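Local coordinates for protein ArCE4A (Arthrobacter sp. AW19M34-1, PDB 5LFZ) that probably removes N-acetyl groups from amino-sugar polymers, as a metal-dependent deacetylase of carbohydrate esterase family 4, with nickel bound in this crystal, at residues 44-49 and 53-58; 67-72 and 106-111; 71-76 and 112-117; 95-100 and 132-137; 118-123 and 169-174. One frame throughout, in Å; residues are numbered along the deposited sequence.

Contact 1 (44-49 and 53-58); sequences DELSEQ and ATFFVL
The Phe55 ring is met by Leu46 at its far corner: Leu46 CD1 lies 3.9 Å from Phe55 CZ and comes in obliquely. One face of the same ring is taken by a thioether methyl, Met72 CE, which sits over Phe55 CG. Two other flat groups are gathered here as well. Phe31 meets Phe55 with the planes only about 20° apart, while His77 and Phe55 form an edge-to-face pair. The leucine and the phenylalanine reach for each other from opposite directions, one from a helix and one from a strand. With CG anti to its carbonyl carbon (chi1 -72°), Leu46 directs a single methyl, CD1, at the strand, and that methyl also rests on Ala53 CB at 3.8 Å. All three side chains are buried, and the contact between them is wholly apolar. It lies where helix 39-48 packs on the sheet in a beta-alpha-beta crossover, strand 26-32, helix 39-48 and strand 54-57. Strand 54-57 runs between strands 26-32 and 78-81, and Leu46 also packs on Val183, so helix 177-192 flanks helix 39-48.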
# COMPACT_ATOMS: atom_id res chain seq x y z
N ASP A 44 -0.92 13.40 7.91
CA ASP A 44 -0.47 14.31 8.95
C ASP A 44 0.32 13.54 10.02
O ASP A 44 1.40 13.97 10.43
CB ASP A 44 -1.65 15.04 9.60
CG ASP A 44 -2.25 16.10 8.69
OD1 ASP A 44 -1.62 16.47 7.68
OD2 ASP A 44 -3.37 16.57 9.00
N GLU A 45 -0.23 12.41 10.46
CA GLU A 45 0.42 11.62 11.50
C GLU A 45 1.74 11.04 11.02
O GLU A 45 2.74 11.05 11.75
CB GLU A 45 -0.50 10.49 11.97
CG GLU A 45 -1.80 10.95 12.64
CD GLU A 45 -1.57 11.76 13.90
OE1 GLU A 45 -0.51 11.59 14.55
OE2 GLU A 45 -2.45 12.57 14.25
N LEU A 46 1.76 10.54 9.78
CA LEU A 46 2.98 10.01 9.20
C LEU A 46 4.05 11.09 9.10
O LEU A 46 5.22 10.84 9.40
CB LEU A 46 2.69 9.41 7.82
CG LEU A 46 1.93 8.09 7.89
CD1 LEU A 46 1.46 7.69 6.49
CD2 LEU A 46 2.80 6.99 8.50
N SER A 47 3.63 12.29 8.71
CA SER A 47 4.53 13.44 8.64
C SER A 47 5.13 13.77 10.01
O SER A 47 6.33 14.03 10.12
CB SER A 47 3.79 14.65 8.09
OG SER A 47 4.62 15.80 8.10
N GLU A 48 4.30 13.74 11.04
CA GLU A 48 4.74 14.10 12.39
C GLU A 48 5.86 13.18 12.88
O GLU A 48 6.68 13.59 13.71
CB GLU A 48 3.56 14.08 13.36
CG GLU A 48 2.67 15.31 13.25
CD GLU A 48 1.40 15.21 14.07
OE1 GLU A 48 0.32 15.55 13.54
OE2 GLU A 48 1.48 14.79 15.25
N GLN A 49 5.91 11.96 12.38
CA GLN A 49 6.97 11.05 12.78
C GLN A 49 7.90 10.68 11.63
O GLN A 49 8.56 9.65 11.67
CB GLN A 49 6.37 9.79 13.41
CG GLN A 49 5.50 10.09 14.61
CD GLN A 49 5.15 8.85 15.40
OE1 GLN A 49 6.01 8.01 15.66
NE2 GLN A 49 3.89 8.74 15.80
N ALA A 53 5.02 5.81 3.72
CA ALA A 53 4.16 4.65 3.59
C ALA A 53 3.81 4.46 2.13
O ALA A 53 4.12 5.31 1.29
CB ALA A 53 2.90 4.81 4.44
N THR A 54 3.19 3.33 1.82
CA THR A 54 2.76 3.03 0.46
C THR A 54 1.24 2.91 0.44
O THR A 54 0.66 2.18 1.25
CB THR A 54 3.41 1.74 -0.05
OG1 THR A 54 4.83 1.84 0.10
CG2 THR A 54 3.07 1.49 -1.53
N PHE A 55 0.61 3.67 -0.44
CA PHE A 55 -0.83 3.72 -0.53
C PHE A 55 -1.31 3.03 -1.79
O PHE A 55 -1.03 3.50 -2.89
CB PHE A 55 -1.32 5.17 -0.49
CG PHE A 55 -1.03 5.87 0.81
CD1 PHE A 55 0.17 6.54 1.01
CD2 PHE A 55 -1.96 5.85 1.84
CE1 PHE A 55 0.43 7.18 2.21
CE2 PHE A 55 -1.70 6.48 3.04
CZ PHE A 55 -0.50 7.15 3.22
N PHE A 56 -1.98 1.90 -1.64
CA PHE A 56 -2.57 1.23 -2.79
C PHE A 56 -3.97 1.77 -3.01
O PHE A 56 -4.92 1.39 -2.32
CB PHE A 56 -2.56 -0.28 -2.59
CG PHE A 56 -1.18 -0.86 -2.62
CD1 PHE A 56 -0.46 -1.05 -1.45
CD2 PHE A 56 -0.58 -1.18 -3.83
CE1 PHE A 56 0.82 -1.57 -1.49
CE2 PHE A 56 0.69 -1.71 -3.88
CZ PHE A 56 1.40 -1.90 -2.71
N VAL A 57 -4.09 2.67 -3.97
CA VAL A 57 -5.30 3.47 -4.11
C VAL A 57 -6.32 2.88 -5.07
O VAL A 57 -5.97 2.22 -6.06
CB VAL A 57 -4.96 4.91 -4.56
CG1 VAL A 57 -4.13 5.61 -3.51
CG2 VAL A 57 -4.22 4.90 -5.91
N LEU A 58 -7.59 3.12 -4.77
CA LEU A 58 -8.67 2.75 -5.67
C LEU A 58 -8.91 3.86 -6.69
O LEU A 58 -9.16 5.00 -6.30
CB LEU A 58 -9.96 2.48 -4.89
CG LEU A 58 -10.04 1.10 -4.24
CD1 LEU A 58 -11.26 1.01 -3.33
CD2 LEU A 58 -10.11 0.03 -5.32

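Contact 2 (67-72 and 106-111); sequences KTLKRM and EAIEQA
Leu69 and Ala111 join two helices packed round the curved parallel sheet of the NodB-type deacetylase domain. The short helical segments cross at -81°, with axes 9.3 Å apart at closest approach, and Ala111 sits at the point of nearest CA approach, opposite Leu69. Leu69 CD2 touches Ala111 CB at 4.1 Å and Ile108 CG1 at 4.2 Å; the leucine and isoleucine side chains meet at about a right angle. Beside this apolar patch, Lys70 NZ donates to Ala111 O at 2.7 Å, lying in the carbonyl plane with a C=O...N angle of 159°. A bend at the end of the lysine chain (chi4 65°) turns the amine onto that oxygen. Because helix 94-112 is about to end there, the partial negative charge of its C-terminus probably favours the lysine. In the next shell, Ile79 of strand 78-81 touches both Leu69 and Ile108, while Val62 touches Leu69 and Ala111. On the flank facing helix 39-48, Asn40 takes two bonds, ND2 with Thr68 OG1 and OD1 with Arg71 NH1.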
# COMPACT_ATOMS: atom_id res chain seq x y z
N LYS A 67 -5.50 16.45 -4.86
CA LYS A 67 -4.53 17.15 -4.02
C LYS A 67 -3.92 16.21 -2.98
O LYS A 67 -2.75 16.35 -2.62
CB LYS A 67 -5.20 18.35 -3.35
CG LYS A 67 -5.88 19.28 -4.35
CD LYS A 67 -6.52 20.49 -3.68
CE LYS A 67 -7.43 21.23 -4.65
NZ LYS A 67 -6.78 21.42 -5.98
N THR A 68 -4.71 15.26 -2.51
CA THR A 68 -4.23 14.29 -1.54
C THR A 68 -3.20 13.34 -2.16
O THR A 68 -2.22 12.98 -1.52
CB THR A 68 -5.41 13.48 -0.93
OG1 THR A 68 -6.32 14.39 -0.30
CG2 THR A 68 -4.91 12.50 0.11
N LEU A 69 -3.39 12.98 -3.43
CA LEU A 69 -2.37 12.16 -4.10
C LEU A 69 -1.10 12.98 -4.33
O LEU A 69 0.01 12.45 -4.22
CB LEU A 69 -2.90 11.60 -5.42
CG LEU A 69 -3.30 10.13 -5.25
CD1 LEU A 69 -4.59 10.03 -4.42
CD2 LEU A 69 -3.46 9.43 -6.59
N LYS A 70 -1.26 14.26 -4.62
CA LYS A 70 -0.09 15.12 -4.76
C LYS A 70 0.66 15.19 -3.43
O LYS A 70 1.89 15.25 -3.43
CB LYS A 70 -0.48 16.53 -5.23
CG LYS A 70 -0.91 16.59 -6.69
CD LYS A 70 -1.09 18.04 -7.13
CE LYS A 70 -1.78 18.13 -8.47
NZ LYS A 70 -3.18 17.62 -8.39
N ARG A 71 -0.06 15.15 -2.31
CA ARG A 71 0.59 15.10 -1.00
C ARG A 71 1.46 13.86 -0.87
O ARG A 71 2.56 13.93 -0.34
CB ARG A 71 -0.43 15.11 0.14
CG ARG A 71 -0.98 16.46 0.54
CD ARG A 71 -1.64 16.35 1.91
NE ARG A 71 -0.67 16.16 2.99
CZ ARG A 71 -0.99 15.99 4.27
NH1 ARG A 71 -2.26 15.98 4.64
NH2 ARG A 71 -0.03 15.82 5.18
N MET A 72 0.95 12.73 -1.33
CA MET A 72 1.69 11.48 -1.22
C MET A 72 3.03 11.56 -1.94
O MET A 72 4.06 11.13 -1.40
CB MET A 72 0.86 10.33 -1.79
CG MET A 72 -0.41 10.06 -0.99
SD MET A 72 -1.44 8.80 -1.75
CE MET A 72 -2.72 8.65 -0.50
N GLU A 106 -4.79 6.18 -15.28
CA GLU A 106 -5.18 7.49 -15.79
C GLU A 106 -5.55 8.41 -14.64
O GLU A 106 -5.18 9.58 -14.62
CB GLU A 106 -6.35 7.39 -16.77
CG GLU A 106 -6.81 8.74 -17.29
CD GLU A 106 -8.26 8.75 -17.74
OE1 GLU A 106 -9.05 7.91 -17.27
OE2 GLU A 106 -8.60 9.60 -18.58
N ALA A 107 -6.28 7.86 -13.68
CA ALA A 107 -6.71 8.64 -12.52
C ALA A 107 -5.50 9.13 -11.72
O ALA A 107 -5.43 10.30 -11.33
CB ALA A 107 -7.64 7.82 -11.65
N ILE A 108 -4.55 8.24 -11.48
CA ILE A 108 -3.34 8.59 -10.73
C ILE A 108 -2.50 9.61 -11.50
O ILE A 108 -1.98 10.57 -10.93
CB ILE A 108 -2.50 7.33 -10.41
CG1 ILE A 108 -3.24 6.41 -9.44
CG2 ILE A 108 -1.15 7.72 -9.81
CD1 ILE A 108 -2.60 5.03 -9.29
N GLU A 109 -2.39 9.43 -12.82
CA GLU A 109 -1.60 10.37 -13.60
C GLU A 109 -2.26 11.74 -13.60
O GLU A 109 -1.59 12.75 -13.42
CB GLU A 109 -1.39 9.85 -15.02
CG GLU A 109 -0.12 10.38 -15.69
CD GLU A 109 -0.25 11.83 -16.09
OE1 GLU A 109 -1.39 12.27 -16.35
OE2 GLU A 109 0.78 12.54 -16.16
N GLN A 110 -3.58 11.78 -13.78
CA GLN A 110 -4.29 13.06 -13.80
C GLN A 110 -4.18 13.76 -12.45
O GLN A 110 -4.05 14.99 -12.38
CB GLN A 110 -5.76 12.86 -14.18
CG GLN A 110 -6.54 14.15 -14.34
CD GLN A 110 -6.01 15.03 -15.46
OE1 GLN A 110 -5.52 14.54 -16.48
NE2 GLN A 110 -6.11 16.35 -15.28
N ALA A 111 -4.22 12.98 -11.38
CA ALA A 111 -4.20 13.52 -10.03
C ALA A 111 -2.81 14.00 -9.59
O ALA A 111 -2.68 15.09 -9.04
CB ALA A 111 -4.72 12.48 -9.03

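Contact 3 (71-76 and 112-117)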
# COMPACT_ATOMS: atom_id res chain seq x y z
N ARG A 71 -0.06 15.15 -2.31
CA ARG A 71 0.59 15.10 -1.00
C ARG A 71 1.46 13.86 -0.87
O ARG A 71 2.56 13.93 -0.34
CB ARG A 71 -0.43 15.11 0.14
CG ARG A 71 -0.98 16.46 0.54
CD ARG A 71 -1.64 16.35 1.91
NE ARG A 71 -0.67 16.16 2.99
CZ ARG A 71 -0.99 15.99 4.27
NH1 ARG A 71 -2.26 15.98 4.64
NH2 ARG A 71 -0.03 15.82 5.18
N MET A 72 0.95 12.73 -1.33
CA MET A 72 1.69 11.48 -1.22
C MET A 72 3.03 11.56 -1.94
O MET A 72 4.06 11.13 -1.40
CB MET A 72 0.86 10.33 -1.79
CG MET A 72 -0.41 10.06 -0.99
SD MET A 72 -1.44 8.80 -1.75
CE MET A 72 -2.72 8.65 -0.50
N VAL A 73 3.02 12.11 -3.14
CA VAL A 73 4.25 12.29 -3.90
C VAL A 73 5.15 13.32 -3.23
O VAL A 73 6.34 13.06 -3.01
CB VAL A 73 3.96 12.73 -5.35
CG1 VAL A 73 5.26 13.05 -6.09
CG2 VAL A 73 3.17 11.64 -6.07
N ASP A 74 4.58 14.47 -2.88
CA ASP A 74 5.34 15.57 -2.30
C ASP A 74 5.99 15.21 -0.96
O ASP A 74 7.05 15.74 -0.63
CB ASP A 74 4.45 16.80 -2.11
CG ASP A 74 4.28 17.62 -3.39
OD1 ASP A 74 4.99 17.33 -4.39
OD2 ASP A 74 3.46 18.56 -3.40
N GLU A 75 5.37 14.32 -0.20
CA GLU A 75 5.84 14.07 1.16
C GLU A 75 6.54 12.72 1.34
O GLU A 75 6.71 12.25 2.46
CB GLU A 75 4.66 14.21 2.14
CG GLU A 75 4.14 15.64 2.21
CD GLU A 75 2.84 15.79 2.99
OE1 GLU A 75 2.62 15.02 3.93
OE2 GLU A 75 2.06 16.71 2.65
N GLY A 76 6.94 12.11 0.23
CA GLY A 76 7.85 10.98 0.28
C GLY A 76 7.23 9.60 0.26
O GLY A 76 7.92 8.60 0.44
N ALA A 112 -1.78 13.20 -9.85
CA ALA A 112 -0.47 13.45 -9.24
C ALA A 112 0.68 13.51 -10.24
O ALA A 112 1.82 13.78 -9.86
CB ALA A 112 -0.18 12.40 -8.19
N GLY A 113 0.39 13.24 -11.51
CA GLY A 113 1.40 13.35 -12.55
C GLY A 113 2.42 12.22 -12.54
O GLY A 113 3.47 12.32 -13.18
N VAL A 114 2.11 11.15 -11.81
CA VAL A 114 2.99 9.99 -11.77
C VAL A 114 2.25 8.74 -12.21
O VAL A 114 1.03 8.71 -12.25
CB VAL A 114 3.57 9.76 -10.34
CG1 VAL A 114 4.27 11.01 -9.84
CG2 VAL A 114 2.47 9.33 -9.38
N LYS A 115 3.02 7.71 -12.53
CA LYS A 115 2.48 6.39 -12.82
C LYS A 115 2.87 5.46 -11.68
O LYS A 115 4.01 5.49 -11.23
CB LYS A 115 3.02 5.88 -14.16
CG LYS A 115 2.33 4.64 -14.70
CD LYS A 115 3.02 4.15 -15.97
CE LYS A 115 3.00 5.21 -17.07
NZ LYS A 115 1.81 5.09 -17.95
N PRO A 116 1.92 4.64 -11.19
CA PRO A 116 2.31 3.67 -10.16
C PRO A 116 3.29 2.67 -10.73
O PRO A 116 3.33 2.47 -11.95
CB PRO A 116 0.98 3.01 -9.79
CG PRO A 116 0.17 3.11 -11.04
CD PRO A 116 0.52 4.45 -11.62
N GLN A 117 4.09 2.05 -9.88
CA GLN A 117 5.07 1.08 -10.34
C GLN A 117 4.80 -0.28 -9.75
O GLN A 117 5.54 -1.23 -9.99
CB GLN A 117 6.48 1.55 -9.99
CG GLN A 117 6.82 2.93 -10.55
CD GLN A 117 8.09 3.50 -9.95
OE1 GLN A 117 8.56 3.05 -8.91
NE2 GLN A 117 8.65 4.50 -10.62
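Arg71 NE bonds to Glu75 OE2 at 2.8 Å, a salt bridge spanning one turn at the end of the helix whose Val73 meets Ala112 and Val114. The arginine grips the carboxylate side-on with two nitrogens: its NH2 reaches Glu75 OE1 at 3.0 Å, using that oxygen's syn lone pair. OE2 is met less squarely, also on the syn side but 30° out of the carboxylate plane. Asp44 OD1 forms a second salt bridge with Arg71 NH2, so two acids share one guanidinium and should restrain its rotation. The contact between the segments is wholly apolar and centres on one methyl. Val73 CG2 lies 4.0 Å from Ala112 CB and 4.0 Å from Val114 CG1, and Val114 CG2 is nearly as close to it, at 4.1 Å. With CG1 anti to the backbone N (chi1 174°), the other branch of Val73, CG2, stands beside that N and meets both partners, while the two valines slide past each other in opposite directions. Glycines of positive phi follow both helices. Gly113 (phi 74°) turns the chain between Ala112 and Val114, and Gly76 leads from helix 66-74 toward strand 78-81. Val73 also packs on Ile79 of that strand and Val114 on Ile108, so the loop leaving helix 94-112 doubles back alongside its own helix, with Val114 touching both it and helix 66-74.

Contact 4 (95-100 and 132-137); sequences EGIEHE and RLIPYP
Ile97 and Leu133 cross at about a right angle where the early turns of helix 94-112 rest on the loop leading to strand 138-139, in the outer layer of the NodB-type deacetylase fold. Their terminal methyls do the touching, Ile97 CD1 lying 4.0 Å from Leu133 CD1. The isoleucine divides its branches between two neighbours. With CG1 anti to the carbonyl carbon and CG2 anti to the backbone N (chi1 -61°), CG1 carries CD1 to Leu133, while CG2 leans on Ile134 CG1 at a looser 4.4 Å. Ile134 does not start out aimed at the helix; its side chain swings nearer only at the end. The result is a small apolar wedge, buried at both isoleucines and partly exposed at Leu133, which also touches Ala94. One turn on from Ile97, Glu100 OE1 accepts hydrogen bonds from the backbone N of Phe84 and of Asp85, tying this helix to the loop that carries the nickel ligands His82 and His86. The loop segment is pinned at its other end as well: Tyr136 OH is hydrogen-bonded to Asp105 OD2, and Pro135 CG sits 3.6 Å above the plane of the Tyr136 ring, over its centre.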
# COMPACT_ATOMS: atom_id res chain seq x y z
N GLU A 95 -9.94 -7.95 -21.13
CA GLU A 95 -10.27 -6.54 -21.28
C GLU A 95 -10.75 -5.93 -19.96
O GLU A 95 -10.51 -4.76 -19.69
CB GLU A 95 -11.33 -6.34 -22.38
CG GLU A 95 -12.67 -6.99 -22.12
CD GLU A 95 -13.67 -6.73 -23.24
OE1 GLU A 95 -13.97 -5.55 -23.51
OE2 GLU A 95 -14.15 -7.71 -23.85
N GLY A 96 -11.42 -6.74 -19.14
CA GLY A 96 -11.84 -6.29 -17.82
C GLY A 96 -10.64 -5.92 -16.96
O GLY A 96 -10.64 -4.90 -16.27
N ILE A 97 -9.62 -6.77 -17.00
CA ILE A 97 -8.38 -6.49 -16.29
C ILE A 97 -7.68 -5.27 -16.88
O ILE A 97 -7.12 -4.46 -16.14
CB ILE A 97 -7.43 -7.71 -16.32
CG1 ILE A 97 -8.11 -8.91 -15.64
CG2 ILE A 97 -6.11 -7.37 -15.65
CD1 ILE A 97 -7.28 -10.18 -15.67
N GLU A 98 -7.72 -5.14 -18.21
CA GLU A 98 -7.16 -3.96 -18.88
C GLU A 98 -7.79 -2.67 -18.36
O GLU A 98 -7.09 -1.70 -18.07
CB GLU A 98 -7.37 -4.03 -20.39
CG GLU A 98 -6.46 -5.00 -21.12
CD GLU A 98 -6.80 -5.09 -22.60
OE1 GLU A 98 -7.57 -4.24 -23.10
OE2 GLU A 98 -6.29 -6.02 -23.26
N HIS A 99 -9.12 -2.66 -18.25
CA HIS A 99 -9.83 -1.50 -17.73
C HIS A 99 -9.40 -1.17 -16.30
O HIS A 99 -9.10 -0.02 -16.00
CB HIS A 99 -11.34 -1.74 -17.77
CG HIS A 99 -11.89 -1.87 -19.15
ND1 HIS A 99 -11.30 -1.29 -20.25
CD2 HIS A 99 -12.99 -2.51 -19.62
CE1 HIS A 99 -11.99 -1.57 -21.34
NE2 HIS A 99 -13.03 -2.31 -20.98
N GLU A 100 -9.38 -2.17 -15.43
CA GLU A 100 -9.01 -1.95 -14.03
C GLU A 100 -7.62 -1.33 -13.90
O GLU A 100 -7.42 -0.43 -13.09
CB GLU A 100 -9.06 -3.27 -13.26
CG GLU A 100 -10.46 -3.86 -13.10
CD GLU A 100 -11.39 -2.96 -12.32
OE1 GLU A 100 -10.91 -2.17 -11.48
OE2 GLU A 100 -12.62 -3.05 -12.53
N ARG A 132 -0.03 -12.04 -15.75
CA ARG A 132 0.76 -11.75 -16.94
C ARG A 132 0.26 -10.50 -17.67
O ARG A 132 0.98 -9.92 -18.48
CB ARG A 132 0.75 -12.95 -17.88
CG ARG A 132 -0.57 -13.15 -18.58
CD ARG A 132 -0.74 -14.58 -19.06
NE ARG A 132 -2.00 -14.74 -19.78
CZ ARG A 132 -2.12 -14.60 -21.10
NH1 ARG A 132 -1.06 -14.31 -21.83
NH2 ARG A 132 -3.30 -14.75 -21.68
N LEU A 133 -0.96 -10.09 -17.36
CA LEU A 133 -1.56 -8.91 -17.98
C LEU A 133 -1.28 -7.63 -17.19
O LEU A 133 -1.64 -6.53 -17.63
CB LEU A 133 -3.07 -9.10 -18.11
CG LEU A 133 -3.53 -10.29 -18.95
CD1 LEU A 133 -5.05 -10.34 -19.01
CD2 LEU A 133 -2.92 -10.20 -20.35
N ILE A 134 -0.63 -7.76 -16.05
CA ILE A 134 -0.39 -6.62 -15.18
C ILE A 134 1.05 -6.14 -15.34
O ILE A 134 1.99 -6.90 -15.10
CB ILE A 134 -0.70 -6.96 -13.72
CG1 ILE A 134 -2.19 -7.24 -13.57
CG2 ILE A 134 -0.27 -5.84 -12.78
CD1 ILE A 134 -2.54 -8.06 -12.37
N PRO A 135 1.22 -4.87 -15.73
CA PRO A 135 2.53 -4.33 -16.13
C PRO A 135 3.41 -3.94 -14.95
O PRO A 135 4.44 -3.30 -15.15
CB PRO A 135 2.14 -3.09 -16.94
CG PRO A 135 0.89 -2.62 -16.30
CD PRO A 135 0.16 -3.86 -15.81
N TYR A 136 3.01 -4.34 -13.74
CA TYR A 136 3.72 -3.99 -12.51
C TYR A 136 3.92 -5.24 -11.65
O TYR A 136 3.17 -6.20 -11.78
CB TYR A 136 2.93 -2.94 -11.70
CG TYR A 136 2.41 -1.78 -12.52
CD1 TYR A 136 3.29 -0.95 -13.21
CD2 TYR A 136 1.05 -1.51 -12.60
CE1 TYR A 136 2.83 0.11 -13.96
CE2 TYR A 136 0.58 -0.44 -13.36
CZ TYR A 136 1.48 0.36 -14.03
OH TYR A 136 1.06 1.43 -14.81
N PRO A 137 4.93 -5.22 -10.77
CA PRO A 137 4.98 -6.29 -9.77
C PRO A 137 3.70 -6.32 -8.95
O PRO A 137 3.14 -5.26 -8.66
CB PRO A 137 6.18 -5.91 -8.90
CG PRO A 137 7.02 -5.00 -9.77
CD PRO A 137 6.03 -4.26 -10.61

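Contact 5 (118-123 and 169-174); sequences ILRPPY and IILMHD
Beside the nickel site, the arginine of the RPPY segment, the third conserved motif of family 4 deacetylases, meets the strand that carries the Leu-x-His motif. Arg120 leaves its loop with CG anti to the backbone N (chi1 173°) and bends at chi3 (-78°), which brings the guanidinium up to two aliphatic side chains. Ile169 CG2 lies at its edge, in plane, 3.4 Å from Arg120 NH2. Leu171 CD1 approaches obliquely, 3.4 Å from Arg120 NH1. These methyls fit around a group whose nitrogens already have polar partners: NH1 forms a salt bridge with Asp32 OD1 and a hydrogen bond with Thr30 OG1, NH2 bonds to Leu140 O and NE to Val139 O. Together these four partners fix the rotation of the guanidinium. Arg120 O is bonded to His82 ND1 and thus helps orient a metal ligand from the second shell. An arginine bonded to the aspartate next to the metal-binding one, with its carbonyl on a metal-binding histidine, is characteristic of the family 4 active site.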
# COMPACT_ATOMS: atom_id res chain seq x y z
N ILE A 118 3.73 -0.37 -8.96
CA ILE A 118 3.33 -1.60 -8.28
C ILE A 118 1.81 -1.68 -8.22
O ILE A 118 1.13 -0.66 -8.27
CB ILE A 118 3.90 -1.66 -6.84
CG1 ILE A 118 3.48 -0.40 -6.06
CG2 ILE A 118 5.41 -1.77 -6.86
CD1 ILE A 118 4.05 -0.33 -4.65
N LEU A 119 1.28 -2.90 -8.12
CA LEU A 119 -0.16 -3.10 -8.01
C LEU A 119 -0.43 -4.17 -6.96
O LEU A 119 0.29 -5.16 -6.87
CB LEU A 119 -0.76 -3.52 -9.36
CG LEU A 119 -2.28 -3.75 -9.45
CD1 LEU A 119 -2.81 -3.36 -10.83
CD2 LEU A 119 -2.67 -5.20 -9.13
N ARG A 120 -1.47 -3.95 -6.16
CA ARG A 120 -1.92 -4.95 -5.19
C ARG A 120 -3.30 -5.42 -5.61
O ARG A 120 -4.21 -4.61 -5.78
CB ARG A 120 -1.94 -4.38 -3.78
CG ARG A 120 -2.55 -5.32 -2.76
CD ARG A 120 -2.37 -4.78 -1.36
NE ARG A 120 -1.02 -4.99 -0.84
CZ ARG A 120 -0.54 -4.34 0.22
NH1 ARG A 120 -1.31 -3.45 0.83
NH2 ARG A 120 0.69 -4.58 0.67
N PRO A 121 -3.46 -6.73 -5.83
CA PRO A 121 -4.76 -7.21 -6.29
C PRO A 121 -5.77 -7.24 -5.14
O PRO A 121 -5.41 -7.69 -4.05
CB PRO A 121 -4.46 -8.62 -6.80
CG PRO A 121 -3.29 -9.06 -5.97
CD PRO A 121 -2.47 -7.81 -5.72
N PRO A 122 -6.99 -6.75 -5.38
CA PRO A 122 -8.05 -6.80 -4.37
C PRO A 122 -8.22 -8.20 -3.77
O PRO A 122 -8.19 -9.19 -4.50
CB PRO A 122 -9.30 -6.39 -5.16
CG PRO A 122 -8.76 -5.45 -6.18
CD PRO A 122 -7.42 -6.02 -6.59
N TYR A 123 -8.36 -8.25 -2.45
CA TYR A 123 -8.57 -9.50 -1.70
C TYR A 123 -7.37 -10.43 -1.81
O TYR A 123 -7.43 -11.58 -1.36
CB TYR A 123 -9.84 -10.21 -2.19
CG TYR A 123 -11.02 -9.27 -2.33
CD1 TYR A 123 -11.69 -8.79 -1.21
CD2 TYR A 123 -11.45 -8.86 -3.58
CE1 TYR A 123 -12.76 -7.92 -1.34
CE2 TYR A 123 -12.52 -7.99 -3.72
CZ TYR A 123 -13.17 -7.52 -2.59
OH TYR A 123 -14.23 -6.66 -2.73
N ILE A 169 5.84 -6.69 5.03
CA ILE A 169 4.90 -5.75 4.44
C ILE A 169 3.61 -5.81 5.25
O ILE A 169 2.95 -6.85 5.29
CB ILE A 169 4.61 -6.09 2.97
CG1 ILE A 169 5.90 -6.02 2.14
CG2 ILE A 169 3.53 -5.17 2.41
CD1 ILE A 169 5.72 -6.47 0.70
N ILE A 170 3.25 -4.71 5.88
CA ILE A 170 2.10 -4.68 6.77
C ILE A 170 0.88 -4.14 6.04
O ILE A 170 0.93 -3.04 5.48
CB ILE A 170 2.37 -3.83 8.02
CG1 ILE A 170 3.62 -4.32 8.74
CG2 ILE A 170 1.15 -3.84 8.95
CD1 ILE A 170 3.96 -3.53 9.98
N LEU A 171 -0.20 -4.92 6.03
CA LEU A 171 -1.46 -4.52 5.40
C LEU A 171 -2.41 -3.83 6.38
O LEU A 171 -2.81 -4.42 7.39
CB LEU A 171 -2.18 -5.74 4.79
CG LEU A 171 -3.59 -5.50 4.26
CD1 LEU A 171 -3.58 -4.59 3.04
CD2 LEU A 171 -4.28 -6.82 3.93
N MET A 172 -2.75 -2.59 6.06
CA MET A 172 -3.79 -1.85 6.76
C MET A 172 -4.69 -1.20 5.73
O MET A 172 -4.39 -1.20 4.53
CB MET A 172 -3.19 -0.80 7.68
CG MET A 172 -2.45 -1.40 8.86
SD MET A 172 -1.46 -0.17 9.71
CE MET A 172 -0.18 0.12 8.49
N HIS A 173 -5.80 -0.64 6.20
CA HIS A 173 -6.78 -0.01 5.33
C HIS A 173 -7.03 1.43 5.69
O HIS A 173 -7.30 1.78 6.85
CB HIS A 173 -8.08 -0.81 5.35
CG HIS A 173 -7.96 -2.15 4.71
ND1 HIS A 173 -7.33 -3.21 5.33
CD2 HIS A 173 -8.33 -2.59 3.48
CE1 HIS A 173 -7.34 -4.25 4.51
NE2 HIS A 173 -7.94 -3.90 3.39
N ASP A 174 -6.92 2.26 4.67
CA ASP A 174 -7.28 3.66 4.73
C ASP A 174 -8.77 3.82 4.41
O ASP A 174 -9.15 4.40 3.39
CB ASP A 174 -6.41 4.45 3.74
CG ASP A 174 -6.66 5.93 3.78
OD1 ASP A 174 -7.34 6.41 4.72
OD2 ASP A 174 -6.19 6.61 2.84

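How the contacts relate
Contact 5 lies nearest the metal; the others lie farther out round the domain. Contacts 2 and 3 are near-neighbours, their centres about 7 Å apart, and share Arg71 and Met72; contacts 2 and 4 both draw on helix 94-112, with centres about 20 Å apart. The loop of contact 3 meets contact 4, Pro116 O lying 3.1 Å from Tyr136 CE1, and continues directly in sequence into contact 5; a probable hydrogen bond, Pro137 O to Leu119 N at 3.1 Å, joins contacts 4 and 5. Contact 1 reaches contact 5 through Phe56 CD1, 3.4 Å from Arg120 NH1. The side chain of Arg120 lies about 6 Å from the nickel ion, that of Phe55 about 11 Å.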